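Local coordinates for protein purine nucleoside phosphorylase (Schistosoma mansoni, PDB 5KO5) that catalyses the reversible phosphorolysis of purine nucleosides to a free purine base and ribose 1-phosphate, and here holds cytosine in its ligand pocket, at residues Y18-S23 with K106-R111; V112-N117 with K278-R283. One frame throughout, in Å; residues are numbered along the deposited sequence.

Contact 1. Residues Y18-S23 with K106-R111. With EDO (1,2-ethanediol), chain E.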
loop_
_atom_site.group_PDB
_atom_site.type_symbol
_atom_site.label_atom_id
_atom_site.label_comp_id
_atom_site.label_asym_id
_atom_site.label_seq_id
_atom_site.Cartn_x
_atom_site.Cartn_y
_atom_site.Cartn_z
ATOM N N TYR A 18 -34.387 9.765 1.477
ATOM C CA TYR A 18 -34.410 11.145 1.948
ATOM C C TYR A 18 -34.214 12.112 0.790
ATOM O O TYR A 18 -34.943 13.098 0.657
ATOM C CB TYR A 18 -33.322 11.353 3.005
ATOM C CG TYR A 18 -33.213 12.783 3.500
ATOM C CD1 TYR A 18 -34.023 13.255 4.527
ATOM C CD2 TYR A 18 -32.293 13.663 2.934
ATOM C CE1 TYR A 18 -33.920 14.559 4.976
ATOM C CE2 TYR A 18 -32.184 14.966 3.372
ATOM C CZ TYR A 18 -33.000 15.411 4.394
ATOM O OH TYR A 18 -32.891 16.707 4.834
ATOM N N ILE A 19 -33.224 11.839 -0.059
ATOM C CA ILE A 19 -32.901 12.732 -1.168
ATOM C C ILE A 19 -34.066 12.827 -2.147
ATOM O O ILE A 19 -34.404 13.917 -2.626
ATOM C CB ILE A 19 -31.607 12.258 -1.856
ATOM C CG1 ILE A 19 -30.409 12.400 -0.915
ATOM C CG2 ILE A 19 -31.380 13.026 -3.159
ATOM C CD1 ILE A 19 -29.285 11.446 -1.249
ATOM N N LYS A 20 -34.693 11.691 -2.465
ATOM C CA LYS A 20 -35.818 11.707 -3.396
ATOM C C LYS A 20 -36.956 12.572 -2.873
ATOM O O LYS A 20 -37.576 13.326 -3.635
ATOM C CB LYS A 20 -36.302 10.282 -3.670
ATOM C CG LYS A 20 -35.411 9.502 -4.625
ATOM C CD LYS A 20 -36.022 8.175 -5.043
ATOM C CE LYS A 20 -35.848 7.116 -3.974
ATOM N NZ LYS A 20 -36.218 5.763 -4.480
ATOM N N ARG A 21 -37.240 12.483 -1.572
ATOM C CA ARG A 21 -38.298 13.297 -0.981
ATOM C C ARG A 21 -37.976 14.780 -1.092
ATOM O O ARG A 21 -38.805 15.579 -1.542
ATOM C CB ARG A 21 -38.469 12.931 0.491
ATOM C CG ARG A 21 -39.228 11.651 0.776
ATOM C CD ARG A 21 -39.077 11.307 2.249
ATOM N NE ARG A 21 -38.975 12.518 3.061
ATOM C CZ ARG A 21 -38.233 12.624 4.158
ATOM N NH1 ARG A 21 -38.198 13.768 4.831
ATOM N NH2 ARG A 21 -37.516 11.589 4.578
ATOM N N VAL A 22 -36.772 15.167 -0.676
ATOM C CA VAL A 22 -36.450 16.581 -0.524
ATOM C C VAL A 22 -36.180 17.258 -1.869
ATOM O O VAL A 22 -36.389 18.468 -2.010
ATOM C CB VAL A 22 -35.282 16.729 0.470
ATOM C CG1 VAL A 22 -34.903 18.181 0.657
ATOM C CG2 VAL A 22 -35.657 16.115 1.807
ATOM N N SER A 23 -35.731 16.512 -2.880
ATOM C CA SER A 23 -35.263 17.125 -4.120
ATOM C C SER A 23 -36.283 17.084 -5.248
ATOM O O SER A 23 -36.349 18.026 -6.046
ATOM C CB SER A 23 -33.966 16.464 -4.594
ATOM O OG SER A 23 -34.225 15.220 -5.221
ATOM N N LYS A 106 -26.311 5.498 -7.547
ATOM C CA LYS A 106 -26.858 4.372 -8.296
ATOM C C LYS A 106 -28.337 4.183 -7.987
ATOM O O LYS A 106 -29.157 4.037 -8.899
ATOM C CB LYS A 106 -26.071 3.096 -7.984
ATOM C CG LYS A 106 -26.631 1.827 -8.662
ATOM C CD LYS A 106 -26.327 1.804 -10.162
ATOM C CE LYS A 106 -27.074 0.712 -10.910
ATOM N NZ LYS A 106 -26.720 -0.655 -10.473
ATOM N N LEU A 107 -28.697 4.203 -6.697
ATOM C CA LEU A 107 -30.096 4.026 -6.318
ATOM C C LEU A 107 -30.966 5.184 -6.780
ATOM O O LEU A 107 -32.172 5.001 -6.981
ATOM C CB LEU A 107 -30.231 3.835 -4.808
ATOM C CG LEU A 107 -29.535 2.575 -4.280
ATOM C CD1 LEU A 107 -29.844 2.384 -2.812
ATOM C CD2 LEU A 107 -29.933 1.345 -5.071
ATOM N N LEU A 108 -30.390 6.374 -6.942
ATOM C CA LEU A 108 -31.153 7.502 -7.465
ATOM C C LEU A 108 -31.399 7.400 -8.960
ATOM O O LEU A 108 -32.249 8.135 -9.480
ATOM C CB LEU A 108 -30.447 8.828 -7.165
ATOM C CG LEU A 108 -30.382 9.263 -5.700
ATOM C CD1 LEU A 108 -29.469 10.472 -5.539
ATOM C CD2 LEU A 108 -31.778 9.539 -5.144
ATOM N N GLY A 109 -30.689 6.519 -9.655
ATOM C CA GLY A 109 -30.863 6.325 -11.078
ATOM C C GLY A 109 -29.685 6.727 -11.944
ATOM O O GLY A 109 -29.816 6.698 -13.176
ATOM N N VAL A 110 -28.550 7.110 -11.351
ATOM C CA VAL A 110 -27.405 7.549 -12.138
ATOM C C VAL A 110 -26.889 6.402 -12.990
ATOM O O VAL A 110 -26.659 5.292 -12.494
ATOM C CB VAL A 110 -26.308 8.115 -11.223
ATOM C CG1 VAL A 110 -24.983 8.255 -11.978
ATOM C CG2 VAL A 110 -26.755 9.456 -10.649
ATOM N N ARG A 111 -26.718 6.668 -14.289
ATOM C CA ARG A 111 -26.127 5.706 -15.206
ATOM C C ARG A 111 -24.748 6.103 -15.703
ATOM O O ARG A 111 -24.000 5.226 -16.148
ATOM C CB ARG A 111 -27.040 5.494 -16.423
ATOM C CG ARG A 111 -28.342 4.779 -16.104
ATOM C CD ARG A 111 -29.100 4.440 -17.381
ATOM N NE ARG A 111 -29.526 5.634 -18.106
ATOM C CZ ARG A 111 -30.682 6.256 -17.897
ATOM N NH1 ARG A 111 -31.526 5.798 -16.982
ATOM N NH2 ARG A 111 -30.996 7.336 -18.602
HETATM C C1 EDO E . -28.119 -1.572 -6.987
HETATM O O1 EDO E . -27.054 -1.837 -7.912
HETATM C C2 EDO E . -29.472 -1.728 -7.669
HETATM O O2 EDO E . -29.750 -0.585 -8.491
#
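Two helix ends of the purine nucleoside phosphorylase α/β fold meet here: the last turn of helix 9-23 receives Leu-108, next to Gly-109, whose positive phi and bonds back into the last turn form a Schellman motif. Both methyls of Leu-108 are used. Its CD2 lies 3.7 Å from Lys-20 CG, and these side chains run past each other in opposite directions. Ile-19 CG2, anti to its backbone N and thereby turned at Leu-108, sits 4.0 Å from both Leu-108 CD1 and Leu-108 CD2, the side chains crossing at about a right angle. No hydrogen bond links the segments; the join is apolar, the aliphatic base of exposed Lys-20 flanking two buried residues. Gly-109 is the first residue to leave helical geometry (phi 114°), and its N bonds back to Lys-106 O at 3.0 Å. Ile-19 O is gripped from opposite faces of its plane by Ser-23 N and by Ser-23 OG, the latter at 2.9 Å. Lys-106 NZ donates to O1 of a 1,2-ethanediol at 2.8 Å, probably a crystallisation additive, and also bonds Cys-233 O. Around the pair, Ala-16 and Pro-27 touch Leu-108, while Ile-19 packs on Ile-50 of strand 47-51 and on Leu-70 and Leu-72 of strand 69-75.

Contact 2. Residues V112-N117 with K278-R283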
loop_
_atom_site.group_PDB
_atom_site.type_symbol
_atom_site.label_atom_id
_atom_site.label_comp_id
_atom_site.label_asym_id
_atom_site.label_seq_id
_atom_site.Cartn_x
_atom_site.Cartn_y
_atom_site.Cartn_z
ATOM N N VAL A 112 -24.393 7.386 -15.633
ATOM C CA VAL A 112 -23.106 7.891 -16.093
ATOM C C VAL A 112 -22.571 8.836 -15.030
ATOM O O VAL A 112 -23.302 9.717 -14.561
ATOM C CB VAL A 112 -23.251 8.641 -17.429
ATOM C CG1 VAL A 112 -21.933 9.308 -17.819
ATOM C CG2 VAL A 112 -23.728 7.688 -18.522
ATOM N N LEU A 113 -21.306 8.646 -14.656
ATOM C CA LEU A 113 -20.609 9.496 -13.699
ATOM C C LEU A 113 -19.492 10.227 -14.433
ATOM O O LEU A 113 -18.646 9.589 -15.070
ATOM C CB LEU A 113 -20.044 8.645 -12.564
ATOM C CG LEU A 113 -19.173 9.359 -11.528
ATOM C CD1 LEU A 113 -19.924 10.520 -10.861
ATOM C CD2 LEU A 113 -18.719 8.342 -10.496
ATOM N N LEU A 114 -19.501 11.558 -14.353
ATOM C CA LEU A 114 -18.480 12.409 -14.954
ATOM C C LEU A 114 -17.593 12.942 -13.839
ATOM O O LEU A 114 -18.105 13.478 -12.852
ATOM C CB LEU A 114 -19.126 13.598 -15.674
ATOM C CG LEU A 114 -20.197 13.259 -16.717
ATOM C CD1 LEU A 114 -20.772 14.530 -17.353
ATOM C CD2 LEU A 114 -19.655 12.302 -17.790
ATOM N N ILE A 115 -16.272 12.808 -13.996
ATOM C CA ILE A 115 -15.319 13.168 -12.949
ATOM C C ILE A 115 -14.219 14.037 -13.540
ATOM O O ILE A 115 -13.692 13.740 -14.616
ATOM C CB ILE A 115 -14.685 11.906 -12.332
ATOM C CG1 ILE A 115 -15.753 10.918 -11.864
ATOM C CG2 ILE A 115 -13.767 12.289 -11.170
ATOM C CD1 ILE A 115 -15.175 9.594 -11.366
ATOM N N THR A 116 -13.847 15.100 -12.827
ATOM C CA THR A 116 -12.643 15.848 -13.161
ATOM C C THR A 116 -11.708 15.863 -11.958
ATOM O O THR A 116 -12.130 15.677 -10.815
ATOM C CB THR A 116 -12.941 17.294 -13.608
ATOM O OG1 THR A 116 -13.613 18.000 -12.552
ATOM C CG2 THR A 116 -13.808 17.305 -14.864
ATOM N N ASN A 117 -10.421 16.064 -12.232
ATOM C CA ASN A 117 -9.430 16.167 -11.173
ATOM C C ASN A 117 -8.276 17.032 -11.666
ATOM O O ASN A 117 -8.162 17.326 -12.858
ATOM C CB ASN A 117 -8.951 14.785 -10.688
ATOM C CG ASN A 117 -8.211 13.993 -11.757
ATOM O OD1 ASN A 117 -7.188 14.432 -12.285
ATOM N ND2 ASN A 117 -8.712 12.801 -12.057
ATOM N N LYS A 278 -20.651 20.829 -19.872
ATOM C CA LYS A 278 -22.050 21.120 -20.175
ATOM C C LYS A 278 -22.444 20.526 -21.523
ATOM O O LYS A 278 -23.499 19.898 -21.648
ATOM C CB LYS A 278 -22.298 22.632 -20.130
ATOM C CG LYS A 278 -23.733 23.063 -20.387
ATOM C CD LYS A 278 -23.855 24.585 -20.259
ATOM C CE LYS A 278 -25.248 25.077 -20.595
ATOM N NZ LYS A 278 -25.330 26.565 -20.487
ATOM N N GLU A 279 -21.586 20.680 -22.534
ATOM C CA GLU A 279 -21.895 20.127 -23.849
ATOM C C GLU A 279 -21.865 18.601 -23.836
ATOM O O GLU A 279 -22.695 17.957 -24.485
ATOM C CB GLU A 279 -20.950 20.697 -24.910
ATOM C CG GLU A 279 -21.229 20.197 -26.331
ATOM C CD GLU A 279 -22.522 20.729 -26.924
ATOM O OE1 GLU A 279 -23.173 21.592 -26.297
ATOM O OE2 GLU A 279 -22.888 20.274 -28.029
ATOM N N ILE A 280 -20.920 18.002 -23.105
ATOM C CA ILE A 280 -20.921 16.546 -22.958
ATOM C C ILE A 280 -22.257 16.078 -22.395
ATOM O O ILE A 280 -22.874 15.138 -22.909
ATOM C CB ILE A 280 -19.736 16.080 -22.093
ATOM C CG1 ILE A 280 -18.410 16.295 -22.832
ATOM C CG2 ILE A 280 -19.908 14.604 -21.706
ATOM C CD1 ILE A 280 -17.182 16.149 -21.941
ATOM N N ILE A 281 -22.736 16.755 -21.346
ATOM C CA ILE A 281 -24.011 16.397 -20.729
ATOM C C ILE A 281 -25.154 16.480 -21.741
ATOM O O ILE A 281 -25.965 15.553 -21.862
ATOM C CB ILE A 281 -24.262 17.261 -19.477
ATOM C CG1 ILE A 281 -23.265 16.891 -18.377
ATOM C CG2 ILE A 281 -25.695 17.097 -18.982
ATOM C CD1 ILE A 281 -23.248 17.854 -17.200
ATOM N N THR A 282 -25.232 17.587 -22.491
ATOM C CA THR A 282 -26.311 17.730 -23.472
ATOM C C THR A 282 -26.233 16.672 -24.564
ATOM O O THR A 282 -27.261 16.304 -25.146
ATOM C CB THR A 282 -26.296 19.116 -24.122
ATOM O OG1 THR A 282 -25.275 19.165 -25.126
ATOM C CG2 THR A 282 -26.042 20.192 -23.107
ATOM N N ARG A 283 -25.032 16.175 -24.859
ATOM C CA ARG A 283 -24.828 15.253 -25.969
ATOM C C ARG A 283 -24.876 13.784 -25.559
ATOM O O ARG A 283 -24.889 12.913 -26.435
ATOM C CB ARG A 283 -23.504 15.567 -26.675
ATOM C CG ARG A 283 -23.460 16.956 -27.311
ATOM C CD ARG A 283 -23.936 16.931 -28.755
ATOM N NE ARG A 283 -22.998 16.216 -29.613
ATOM C CZ ARG A 283 -21.934 16.773 -30.180
ATOM N NH1 ARG A 283 -21.673 18.059 -29.983
ATOM N NH2 ARG A 283 -21.132 16.046 -30.942
#
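Leu-114 of strand 112-121 packs on Ile-280 and Ile-281 of the C-terminal helix 259-283, a helix-on-sheet contact within the α/β fold of the phosphorylase superfamily. The apolar part is carried by one methyl. Leu-114 CD1 approaches Ile-281 CG1 to 3.6 Å and Ile-281 CD1 to 4.1 Å, the two side chains meeting at an oblique angle, and reaches Ile-280 CG2 more loosely at 4.4 Å. The torsions of Leu-114 account for this: CG is anti to the carbonyl carbon (chi1 -54°), and the extended chi2 of 179° carries CD1 out to the helix. All three residues are buried, and no hydrogen bond crosses between strand and helix. Ile-29 of strand 29-32 touches both Leu-114 and Ile-281, while Phe-277, from the preceding turn of the helix, also lies against Leu-114.

Backbone bonds instead tie the strand into its sheet: Leu-114 pairs with Gly-30 and Ile-32, and Leu-113 with Lys-236 and Leu-238.

Polar side-chain bonds within 278-283 lie at the end of the helix. Thr-282 OG1 donates to Glu-279 O at 2.9 Å, and Arg-283 N bonds the same oxygen from the same face of its plane. Arg-283 NH1 forms a salt bridge to Glu-279 OE2 at 3.2 Å and another to Glu-182. The carboxylate oxygen OE2 lies in the guanidinium plane and accepts through its anti lone pair, with an N-H...O angle of 158°.

How the contacts relate
Contact 1 closes before contact 2 opens along the chain, and residues 106-111 run directly into 112-117, so helix 95-108 and strand 112-121 follow each other through the turn at Gly-109. The centres of the two contacts lie about 18 Å apart, and beyond this chain continuity their segments do not touch. Contact 1 lies farther out, about 19 Å from the centre of the chain against 11 Å for contact 2. Together they join one helix-to-strand unit to both chain-terminal helices, 9-23 and 259-283. The same strand continues to Leu-118, Ala-119 and Gly-120 of the cytosine pocket, so contact 2 covers the early part of a strand whose later residues line that site.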